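Local coordinates for protein molybdopterin synthase catalytic subunit (Helicobacter pylori, PDB 3RPF) that probably converts the molybdopterin precursor (cyclic pyranopterin phosphate) into molybdopterin, inserting two dithiolene sulfurs supplied by the small carrier subunit MoaD, at residues A[46-55]-A[80-91]. Residues are numbered along the deposited sequence; the frame is centred on the assembly and turned at random.
Sequences IQGLSFDIYE and HSLGDVLIGQSS. With EDO (1,2-ethanediol), chain G.
The ring of Phe-51 takes the edge of the His-80 imidazole on one face, a T-shaped pair with planes at 86° and CE1 of His-80 3.7 Å from CD1 of Phe-51. Val-85 CG2 lies at the edge of the phenyl ring, and Ser-91 CB approaches CE2 obliquely at 3.5 Å. One face of the imidazole has Ser-91 O over its centre. Histidine suits the place because ND1 donates in the ring plane to a lone pair of Ser-81 O (2.9 Å), fixing the ring's rotation, while NE2 accepts from Gly-74 N of the MoaD chain. Ser-91 OG bonds Gly-74 O of that chain and Phe-51 packs on the same glycine, consistent with a seat for the carrier's glycine-ended tail.

Strand 48-53 runs antiparallel to 84-86, with paired bonds between Leu-49 and Val-85 and between Phe-51 and Gly-83. Gly-48, whose backbone angles call for glycine, brings its CA within 3.3 Å of Val-85 O; Gly-83 has backbone angles that favour glycine at the corner. Ser-50, its OG anti to the backbone N (chi1 -170°), donates to Asp-84 OD1 at 2.8 Å and accepts from Arg-131 NH2, suiting a hydroxyl. Just before the corner, branched Leu-82 and Ile-53 pack together (CD1 to CG1 3.8 Å) and on Ile-7 of strand 5-9.

The corner carries the chain from strand 74-82 of the mixed sheet to 84-86, an outermost strand of the antiparallel sheet within this chain, where strand 48-53 lies between it and strand 121-127.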
ATOM      1  N   ILE A  46       0.680  19.379  20.017  1.00 35.30           N
ATOM      2  CA  ILE A  46       2.086  19.049  19.836  1.00 37.73           C
ATOM      3  C   ILE A  46       2.658  19.833  18.669  1.00 37.80           C
ATOM      4  O   ILE A  46       1.924  20.266  17.777  1.00 36.76           O
ATOM      5  CB  ILE A  46       2.309  17.551  19.590  1.00 39.91           C
ATOM      6  CG1 ILE A  46       1.758  17.130  18.222  1.00 41.61           C
ATOM      7  CG2 ILE A  46       1.686  16.736  20.718  1.00 41.46           C
ATOM      8  CD1 ILE A  46       2.144  15.717  17.840  1.00 38.31           C
ATOM      9  N   GLN A  47       3.969  20.026  18.689  1.00 34.19           N
ATOM     10  CA  GLN A  47       4.662  20.684  17.588  1.00 33.53           C
ATOM     11  C   GLN A  47       5.061  19.681  16.516  1.00 33.74           C
ATOM     12  O   GLN A  47       5.275  20.044  15.355  1.00 33.83           O
ATOM     13  CB  GLN A  47       5.920  21.380  18.121  1.00 30.53           C
ATOM     14  CG  GLN A  47       5.626  22.486  19.112  1.00 32.43           C
ATOM     15  CD  GLN A  47       6.842  22.823  19.945  1.00 41.95           C
ATOM     16  OE1 GLN A  47       7.409  21.952  20.610  1.00 42.75           O
ATOM     17  NE2 GLN A  47       7.267  24.079  19.896  1.00 43.46           N
ATOM     18  N   GLY A  48       5.167  18.415  16.910  1.00 33.21           N
ATOM     19  CA  GLY A  48       5.590  17.369  15.987  1.00 31.19           C
ATOM     20  C   GLY A  48       6.119  16.190  16.779  1.00 37.69           C
ATOM     21  O   GLY A  48       5.814  16.049  17.971  1.00 35.78           O
ATOM     22  N   LEU A  49       6.906  15.339  16.128  1.00 35.35           N
ATOM     23  CA  LEU A  49       7.462  14.187  16.803  1.00 31.09           C
ATOM     24  C   LEU A  49       8.972  14.217  16.658  1.00 36.11           C
ATOM     25  O   LEU A  49       9.515  14.954  15.828  1.00 37.92           O
ATOM     26  CB  LEU A  49       6.923  12.889  16.205  1.00 31.83           C
ATOM     27  CG  LEU A  49       5.415  12.645  16.117  1.00 34.86           C
ATOM     28  CD1 LEU A  49       5.132  11.401  15.274  1.00 26.84           C
ATOM     29  CD2 LEU A  49       4.768  12.519  17.496  1.00 35.01           C
ATOM     30  N   SER A  50       9.648  13.405  17.462  1.00 30.32           N
ATOM     31  CA  SER A  50      11.094  13.266  17.356  1.00 29.53           C
ATOM     32  C   SER A  50      11.446  11.792  17.478  1.00 27.66           C
ATOM     33  O   SER A  50      10.768  11.039  18.185  1.00 35.03           O
ATOM     34  CB  SER A  50      11.803  14.079  18.426  1.00 34.75           C
ATOM     35  OG  SER A  50      13.195  14.122  18.164  1.00 35.05           O
ATOM     36  N   PHE A  51      12.483  11.360  16.769  1.00 28.63           N
ATOM     37  CA  PHE A  51      12.830   9.943  16.765  1.00 27.82           C
ATOM     38  C   PHE A  51      14.297   9.688  17.157  1.00 36.44           C
ATOM     39  O   PHE A  51      15.193  10.436  16.752  1.00 32.48           O
ATOM     40  CB  PHE A  51      12.550   9.332  15.393  1.00 28.75           C
ATOM     41  CG  PHE A  51      11.096   9.415  14.962  1.00 27.13           C
ATOM     42  CD1 PHE A  51      10.192   8.414  15.301  1.00 26.46           C
ATOM     43  CD2 PHE A  51      10.649  10.482  14.211  1.00 26.88           C
ATOM     44  CE1 PHE A  51       8.851   8.483  14.903  1.00 33.46           C
ATOM     45  CE2 PHE A  51       9.301  10.560  13.798  1.00 34.00           C
ATOM     46  CZ  PHE A  51       8.412   9.559  14.149  1.00 32.06           C
ATOM     47  N   ASP A  52      14.528   8.651  17.964  1.00 29.61           N
ATOM     48  CA  ASP A  52      15.867   8.067  18.110  1.00 31.33           C
ATOM     49  C   ASP A  52      15.908   6.730  17.369  1.00 30.63           C
ATOM     50  O   ASP A  52      14.919   5.987  17.360  1.00 28.92           O
ATOM     51  CB  ASP A  52      16.213   7.817  19.573  1.00 34.49           C
ATOM     52  CG  ASP A  52      16.413   9.096  20.367  1.00 38.03           C
ATOM     53  OD1 ASP A  52      16.704  10.163  19.771  1.00 38.88           O
ATOM     54  OD2 ASP A  52      16.275   9.023  21.609  1.00 39.20           O
ATOM     55  N   ILE A  53      17.052   6.411  16.765  1.00 28.16           N
ATOM     56  CA  ILE A  53      17.204   5.166  16.016  1.00 27.31           C
ATOM     57  C   ILE A  53      18.450   4.386  16.426  1.00 33.61           C
ATOM     58  O   ILE A  53      19.547   4.962  16.511  1.00 38.01           O
ATOM     59  CB  ILE A  53      17.273   5.433  14.501  1.00 33.03           C
ATOM     60  CG1 ILE A  53      15.982   6.093  14.006  1.00 32.08           C
ATOM     61  CG2 ILE A  53      17.519   4.126  13.740  1.00 32.54           C
ATOM     62  CD1 ILE A  53      15.956   6.327  12.514  1.00 33.75           C
ATOM     63  N   TYR A  54      18.298   3.087  16.696  1.00 35.20           N
ATOM     64  CA  TYR A  54      19.476   2.206  16.900  1.00 38.26           C
ATOM     65  C   TYR A  54      19.951   1.783  15.510  1.00 37.84           C
ATOM     66  O   TYR A  54      19.451   0.809  14.943  1.00 34.50           O
ATOM     67  CB  TYR A  54      19.074   0.980  17.723  1.00 39.69           C
ATOM     68  CG  TYR A  54      20.198   0.039  18.169  1.00 44.22           C
ATOM     69  CD1 TYR A  54      19.952  -0.953  19.116  1.00 44.21           C
ATOM     70  CD2 TYR A  54      21.482   0.130  17.647  1.00 41.11           C
ATOM     71  CE1 TYR A  54      20.939  -1.818  19.526  1.00 45.86           C
ATOM     72  CE2 TYR A  54      22.487  -0.743  18.054  1.00 44.26           C
ATOM     73  CZ  TYR A  54      22.205  -1.713  18.993  1.00 44.51           C
ATOM     74  OH  TYR A  54      23.188  -2.583  19.414  1.00 41.72           O
ATOM     75  N   GLU A  55      20.898   2.518  14.935  1.00 38.92           N
ATOM     76  CA  GLU A  55      21.121   2.387  13.488  1.00 39.48           C
ATOM     77  C   GLU A  55      21.678   1.039  13.058  1.00 38.53           C
ATOM     78  O   GLU A  55      21.220   0.463  12.064  1.00 32.22           O
ATOM     79  CB  GLU A  55      21.974   3.540  12.947  1.00 46.82           C
ATOM     80  CG  GLU A  55      21.365   4.908  13.234  1.00 51.39           C
ATOM     81  CD  GLU A  55      22.060   6.027  12.487  1.00 55.23           C
ATOM     82  OE1 GLU A  55      21.779   7.216  12.776  1.00 49.81           O
ATOM     83  OE2 GLU A  55      22.881   5.709  11.600  1.00 57.81           O
ATOM     84  N   HIS A  80      13.512   6.636   6.859  1.00 28.48           N
ATOM     85  CA  HIS A  80      12.906   7.054   8.112  1.00 24.38           C
ATOM     86  C   HIS A  80      13.645   8.274   8.627  1.00 28.23           C
ATOM     87  O   HIS A  80      14.858   8.392   8.434  1.00 29.20           O
ATOM     88  CB  HIS A  80      12.955   5.918   9.144  1.00 27.95           C
ATOM     89  CG  HIS A  80      11.963   6.068  10.249  1.00 27.41           C
ATOM     90  ND1 HIS A  80      12.041   7.067  11.197  1.00 28.97           N
ATOM     91  CD2 HIS A  80      10.848   5.351  10.559  1.00 28.16           C
ATOM     92  CE1 HIS A  80      11.025   6.966  12.035  1.00 26.76           C
ATOM     93  NE2 HIS A  80      10.288   5.930  11.668  1.00 25.12           N
ATOM     94  N   SER A  81      12.915   9.186   9.265  1.00 26.02           N
ATOM     95  CA  SER A  81      13.516  10.380   9.851  1.00 29.22           C
ATOM     96  C   SER A  81      14.246  10.089  11.158  1.00 30.42           C
ATOM     97  O   SER A  81      13.862   9.193  11.907  1.00 25.87           O
ATOM     98  CB  SER A  81      12.438  11.422  10.124  1.00 28.71           C
ATOM     99  OG  SER A  81      11.870  11.919   8.921  1.00 29.46           O
ATOM    100  N   LEU A  82      15.292  10.868  11.423  1.00 30.88           N
ATOM    101  CA  LEU A  82      15.967  10.872  12.721  1.00 30.97           C
ATOM    102  C   LEU A  82      15.832  12.277  13.295  1.00 30.83           C
ATOM    103  O   LEU A  82      16.017  13.265  12.575  1.00 32.77           O
ATOM    104  CB  LEU A  82      17.445  10.507  12.560  1.00 31.50           C
ATOM    105  CG  LEU A  82      18.299  10.471  13.839  1.00 38.07           C
ATOM    106  CD1 LEU A  82      17.870   9.317  14.736  1.00 37.28           C
ATOM    107  CD2 LEU A  82      19.789  10.359  13.504  1.00 37.40           C
ATOM    108  N   GLY A  83      15.501  12.385  14.577  1.00 30.52           N
ATOM    109  CA  GLY A  83      15.340  13.697  15.176  1.00 33.46           C
ATOM    110  C   GLY A  83      13.948  14.263  14.951  1.00 31.80           C
ATOM    111  O   GLY A  83      12.977  13.504  14.850  1.00 31.02           O
ATOM    112  N   ASP A  84      13.846  15.589  14.863  1.00 26.70           N
ATOM    113  CA  ASP A  84      12.556  16.263  14.861  1.00 29.89           C
ATOM    114  C   ASP A  84      11.870  16.242  13.500  1.00 32.46           C
ATOM    115  O   ASP A  84      12.508  16.429  12.466  1.00 35.31           O
ATOM    116  CB  ASP A  84      12.702  17.718  15.310  1.00 37.64           C
ATOM    117  CG  ASP A  84      13.229  17.838  16.724  1.00 41.20           C
ATOM    118  OD1 ASP A  84      13.330  16.796  17.407  1.00 41.88           O
ATOM    119  OD2 ASP A  84      13.534  18.973  17.151  1.00 41.34           O
ATOM    120  N   VAL A  85      10.574  15.979  13.529  1.00 28.68           N
ATOM    121  CA  VAL A  85       9.706  16.071  12.379  1.00 23.46           C
ATOM    122  C   VAL A  85       8.438  16.826  12.782  1.00 32.14           C
ATOM    123  O   VAL A  85       7.727  16.417  13.668  1.00 33.90           O
ATOM    124  CB  VAL A  85       9.365  14.681  11.852  1.00 25.70           C
ATOM    125  CG1 VAL A  85       8.641  14.763  10.566  1.00 27.30           C
ATOM    126  CG2 VAL A  85      10.603  13.846  11.740  1.00 25.70           C
ATOM    127  N   LEU A  86       8.164  17.924  12.113  1.00 30.21           N
ATOM    128  CA  LEU A  86       7.025  18.756  12.440  1.00 32.52           C
ATOM    129  C   LEU A  86       5.698  18.278  11.849  1.00 36.54           C
ATOM    130  O   LEU A  86       5.677  17.496  10.928  1.00 33.16           O
ATOM    131  CB  LEU A  86       7.296  20.202  12.043  1.00 36.40           C
ATOM    132  CG  LEU A  86       8.639  20.777  12.467  1.00 42.40           C
ATOM    133  CD1 LEU A  86       8.787  22.188  11.996  1.00 41.33           C
ATOM    134  CD2 LEU A  86       8.855  20.678  13.939  1.00 44.13           C
ATOM    135  N   ILE A  87       4.606  18.816  12.369  1.00 30.39           N
ATOM    136  CA  ILE A  87       3.273  18.452  11.943  1.00 32.36           C
ATOM    137  C   ILE A  87       3.172  18.701  10.465  1.00 32.07           C
ATOM    138  O   ILE A  87       3.629  19.699   9.980  1.00 33.55           O
ATOM    139  CB  ILE A  87       2.244  19.399  12.540  1.00 39.47           C
ATOM    140  CG1 ILE A  87       2.091  19.187  14.038  1.00 40.35           C
ATOM    141  CG2 ILE A  87       0.959  19.310  11.766  1.00 39.10           C
ATOM    142  CD1 ILE A  87       1.979  17.776  14.425  1.00 40.65           C
ATOM    143  N   GLY A  88       2.556  17.775   9.758  1.00 33.04           N
ATOM    144  CA  GLY A  88       2.404  17.874   8.323  1.00 33.51           C
ATOM    145  C   GLY A  88       3.550  17.260   7.539  1.00 35.89           C
ATOM    146  O   GLY A  88       3.429  17.049   6.325  1.00 33.79           O
ATOM    147  N   GLN A  89       4.661  16.968   8.210  1.00 30.69           N
ATOM    148  CA  GLN A  89       5.835  16.406   7.539  0.54 34.82           C
ATOM    149  C   GLN A  89       5.884  14.885   7.667  1.00 31.85           C
ATOM    150  O   GLN A  89       5.298  14.313   8.592  1.00 30.47           O
ATOM    151  CB  GLN A  89       7.126  17.029   8.086  0.54 35.59           C
ATOM    152  CG  GLN A  89       7.184  18.545   7.952  0.54 35.59           C
ATOM    153  CD  GLN A  89       8.559  19.117   8.252  0.54 38.99           C
ATOM    154  OE1 GLN A  89       9.248  18.680   9.180  0.54 36.92           O
ATOM    155  NE2 GLN A  89       8.963  20.109   7.466  0.54 41.77           N
ATOM    156  N   SER A  90       6.593  14.235   6.745  1.00 28.09           N
ATOM    157  CA  SER A  90       6.657  12.774   6.710  1.00 28.37           C
ATOM    158  C   SER A  90       7.851  12.222   7.470  1.00 24.80           C
ATOM    159  O   SER A  90       8.953  12.764   7.399  1.00 23.75           O
ATOM    160  CB  SER A  90       6.686  12.275   5.258  1.00 33.18           C
ATOM    161  OG  SER A  90       5.607  12.825   4.516  1.00 31.66           O
ATOM    162  N   SER A  91       7.641  11.125   8.185  1.00 24.09           N
ATOM    163  CA  SER A  91       8.698  10.596   9.046  1.00 27.56           C
ATOM    164  C   SER A  91       9.119   9.201   8.621  1.00 32.83           C
ATOM    165  O   SER A  91      10.142   8.685   9.082  1.00 28.96           O
ATOM    166  CB  SER A  91       8.212  10.553  10.486  1.00 25.77           C
ATOM    167  OG  SER A  91       7.086   9.702  10.603  1.00 29.71           O
TER
HETATM  168  C1  EDO G 148      23.523   4.396  16.108  1.00 58.13           C
HETATM  169  O1  EDO G 148      22.447   4.084  16.996  1.00 60.66           O
HETATM  170  C2  EDO G 148      24.599   3.333  16.274  1.00 56.13           C
HETATM  171  O2  EDO G 148      24.015   2.039  16.068  1.00 50.75           O